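Local coordinates for protein minor fimbrium subunit Mfa5 (Porphyromonas gingivalis ATCC 33277, PDB 6TO1) that serves as an accessory, tip-located subunit of the minor (Mfa1) fimbriae, pili that mediate biofilm formation and adhesion to host cells and other oral bacteria, at residues T209-R217 with A343-A351. Residues are numbered along the deposited sequence; the frame is centred on the assembly and turned at random. Where two conformers were deposited one is given.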
loop_
_atom_site.group_PDB
_atom_site.type_symbol
_atom_site.label_atom_id
_atom_site.label_comp_id
_atom_site.label_asym_id
_atom_site.label_seq_id
_atom_site.Cartn_x
_atom_site.Cartn_y
_atom_site.Cartn_z
ATOM N N THR A 209 -40.462 -0.197 -7.527
ATOM C CA THR A 209 -39.080 -0.595 -7.249
ATOM C C THR A 209 -38.197 -0.383 -8.478
ATOM O O THR A 209 -37.058 0.082 -8.364
ATOM C CB THR A 209 -39.078 -2.038 -6.757
ATOM O OG1 THR A 209 -39.939 -2.130 -5.607
ATOM C CG2 THR A 209 -37.679 -2.526 -6.378
ATOM N N GLN A 210 -38.714 -0.684 -9.659
ATOM C CA GLN A 210 -37.956 -0.388 -10.866
ATOM C C GLN A 210 -37.576 1.087 -10.902
ATOM O O GLN A 210 -36.437 1.439 -11.225
ATOM C CB GLN A 210 -38.761 -0.765 -12.099
ATOM C CG GLN A 210 -38.143 -0.214 -13.361
ATOM C CD GLN A 210 -38.820 -0.672 -14.631
ATOM O OE1 GLN A 210 -40.053 -0.822 -14.690
ATOM N NE2 GLN A 210 -38.005 -0.901 -15.670
ATOM N N GLY A 211 -38.517 1.965 -10.545
ATOM C CA GLY A 211 -38.230 3.396 -10.591
ATOM C C GLY A 211 -37.167 3.817 -9.593
ATOM O O GLY A 211 -36.297 4.645 -9.901
ATOM N N GLY A 212 -37.215 3.259 -8.380
ATOM C CA GLY A 212 -36.151 3.502 -7.430
ATOM C C GLY A 212 -34.802 3.059 -7.962
ATOM O O GLY A 212 -33.812 3.785 -7.859
ATOM N N LEU A 213 -34.750 1.879 -8.576
ATOM C CA LEU A 213 -33.491 1.395 -9.120
ATOM C C LEU A 213 -33.031 2.219 -10.318
ATOM O O LEU A 213 -31.828 2.449 -10.490
ATOM C CB LEU A 213 -33.629 -0.076 -9.500
ATOM C CG LEU A 213 -33.797 -1.033 -8.345
ATOM C CD1 LEU A 213 -34.170 -2.422 -8.810
ATOM C CD2 LEU A 213 -32.505 -1.098 -7.486
ATOM N N LYS A 214 -33.966 2.662 -11.170
ATOM C CA LYS A 214 -33.601 3.506 -12.299
ATOM C C LYS A 214 -32.997 4.824 -11.831
ATOM O O LYS A 214 -31.983 5.273 -12.371
ATOM C CB LYS A 214 -34.822 3.755 -13.185
ATOM C CG LYS A 214 -34.603 4.807 -14.271
ATOM C CD LYS A 214 -33.540 4.403 -15.279
ATOM C CE LYS A 214 -33.330 5.507 -16.334
ATOM N NZ LYS A 214 -32.381 5.091 -17.419
ATOM N N MET A 215 -33.587 5.453 -10.815
ATOM C CA MET A 215 -32.985 6.679 -10.295
ATOM C C MET A 215 -31.589 6.423 -9.726
ATOM O O MET A 215 -30.671 7.239 -9.911
ATOM C CB MET A 215 -33.895 7.299 -9.241
ATOM C CG MET A 215 -33.340 8.624 -8.757
ATOM S SD MET A 215 -34.461 9.445 -7.650
ATOM C CE MET A 215 -35.514 10.252 -8.870
ATOM N N ALA A 216 -31.413 5.307 -9.023
ATOM C CA ALA A 216 -30.092 4.915 -8.552
ATOM C C ALA A 216 -29.103 4.754 -9.706
ATOM O O ALA A 216 -27.941 5.164 -9.595
ATOM C CB ALA A 216 -30.206 3.615 -7.752
ATOM N N ARG A 217 -29.544 4.166 -10.828
ATOM C CA ARG A 217 -28.655 4.039 -11.977
ATOM C C ARG A 217 -28.319 5.412 -12.558
ATOM O O ARG A 217 -27.177 5.656 -12.962
ATOM C CB ARG A 217 -29.272 3.147 -13.056
ATOM C CG ARG A 217 -29.478 1.732 -12.639
ATOM C CD ARG A 217 -29.591 0.811 -13.846
ATOM N NE ARG A 217 -30.686 1.133 -14.750
ATOM C CZ ARG A 217 -30.537 1.479 -16.026
ATOM N NH1 ARG A 217 -31.606 1.692 -16.775
ATOM N NH2 ARG A 217 -29.330 1.618 -16.562
ATOM N N ALA A 343 -39.969 -6.754 -13.410
ATOM C CA ALA A 343 -39.424 -5.530 -13.996
ATOM C C ALA A 343 -38.287 -4.957 -13.144
ATOM O O ALA A 343 -37.316 -4.407 -13.679
ATOM C CB ALA A 343 -40.517 -4.484 -14.172
ATOM N N ALA A 344 -38.404 -5.059 -11.826
ATOM C CA ALA A 344 -37.340 -4.579 -10.948
ATOM C C ALA A 344 -36.093 -5.443 -11.048
ATOM O O ALA A 344 -34.974 -4.923 -11.016
ATOM C CB ALA A 344 -37.844 -4.527 -9.515
ATOM N N ILE A 345 -36.252 -6.768 -11.118
ATOM C CA ILE A 345 -35.094 -7.623 -11.377
ATOM C C ILE A 345 -34.435 -7.213 -12.698
ATOM O O ILE A 345 -33.205 -7.146 -12.808
ATOM C CB ILE A 345 -35.493 -9.109 -11.380
ATOM C CG1 ILE A 345 -36.080 -9.530 -10.026
ATOM C CG2 ILE A 345 -34.284 -9.925 -11.789
ATOM C CD1 ILE A 345 -36.841 -10.836 -10.061
ATOM N N ASN A 346 -35.263 -6.919 -13.717
ATOM C CA ASN A 346 -34.788 -6.505 -15.038
ATOM C C ASN A 346 -33.969 -5.230 -14.942
ATOM O O ASN A 346 -32.885 -5.115 -15.544
ATOM C CB ASN A 346 -36.027 -6.316 -15.939
ATOM C CG ASN A 346 -35.768 -6.533 -17.415
ATOM O OD1 ASN A 346 -36.694 -6.902 -18.153
ATOM N ND2 ASN A 346 -34.575 -6.241 -17.869
ATOM N N GLU A 347 -34.470 -4.254 -14.181
ATOM C CA GLU A 347 -33.786 -2.984 -14.013
ATOM C C GLU A 347 -32.472 -3.166 -13.268
ATOM O O GLU A 347 -31.458 -2.549 -13.617
ATOM C CB GLU A 347 -34.698 -2.031 -13.261
ATOM C CG GLU A 347 -34.202 -0.613 -13.218
ATOM C CD GLU A 347 -34.280 0.071 -14.568
ATOM O OE1 GLU A 347 -35.154 -0.308 -15.377
ATOM O OE2 GLU A 347 -33.477 0.989 -14.819
ATOM N N ALA A 348 -32.466 -4.031 -12.261
ATOM C CA ALA A 348 -31.222 -4.322 -11.575
ATOM C C ALA A 348 -30.215 -4.957 -12.513
ATOM O O ALA A 348 -29.017 -4.748 -12.344
ATOM C CB ALA A 348 -31.473 -5.220 -10.372
ATOM N N GLN A 349 -30.670 -5.737 -13.497
ATOM C CA GLN A 349 -29.732 -6.359 -14.430
ATOM C C GLN A 349 -28.949 -5.304 -15.205
ATOM O O GLN A 349 -27.753 -5.482 -15.478
ATOM C CB GLN A 349 -30.461 -7.288 -15.406
ATOM C CG GLN A 349 -29.497 -8.134 -16.239
ATOM C CD GLN A 349 -28.607 -9.033 -15.380
ATOM O OE1 GLN A 349 -29.083 -9.800 -14.559
ATOM N NE2 GLN A 349 -27.309 -8.925 -15.571
ATOM N N PHE A 350 -29.607 -4.200 -15.581
ATOM C CA PHE A 350 -28.899 -3.129 -16.276
ATOM C C PHE A 350 -27.818 -2.552 -15.372
ATOM O O PHE A 350 -26.710 -2.253 -15.833
ATOM C CB PHE A 350 -29.854 -2.017 -16.731
ATOM C CG PHE A 350 -31.052 -2.515 -17.507
ATOM C CD1 PHE A 350 -30.922 -3.559 -18.422
ATOM C CD2 PHE A 350 -32.299 -1.958 -17.306
ATOM C CE1 PHE A 350 -32.017 -4.033 -19.123
ATOM C CE2 PHE A 350 -33.381 -2.433 -17.996
ATOM C CZ PHE A 350 -33.248 -3.461 -18.895
ATOM N N ALA A 351 -28.118 -2.410 -14.075
ATOM C CA ALA A 351 -27.114 -1.930 -13.120
ATOM C C ALA A 351 -25.957 -2.918 -12.995
ATOM O O ALA A 351 -24.785 -2.512 -12.954
ATOM C CB ALA A 351 -27.752 -1.710 -11.751
#
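Glu347 OE2 takes two bent bonds from Arg217, in one of its two conformers, from NE and NH1, each 2.8 Å long, in a side-on salt bridge between two nearly parallel helices of the von Willebrand factor A domain. The helix axes run 12° apart in the same direction, as expected of helices that lead into the adjacent parallel strands 227-234 and 357-362 of this Rossmann-like fold, and strand 227-234 lies beneath both. Both nitrogens approach OE2 from the same face of the carboxylate, yet the oxygen stays within the guanidinium plane. Glu347 OE1 accepts an almost straight bond from Gln210 NE2 (2.9 Å, 174°) and a further one from Tyr309 OH, so both carboxylate oxygens of this buried knob are engaged. The chain of Glu347 leaves with CG opposite the backbone N (chi1 -170°) and then bends at chi2, turning the carboxylate between Gln210 and Arg217, with Leu213 and Lys214 completing the hole. Glu304 also pairs with Arg217 NH1, so the guanidinium charge is probably shared between Glu304 and Glu347. On the sheet side, Leu213 CD1 lies 4.2 Å from Ala348 CB. Nearer the magnesium site, Thr209 CG2 packs against Ala344 CB at 3.7 Å. At the other end, Phe350 CB sits over the centre of one guanidinium face, 3.6 Å from Arg217 CZ.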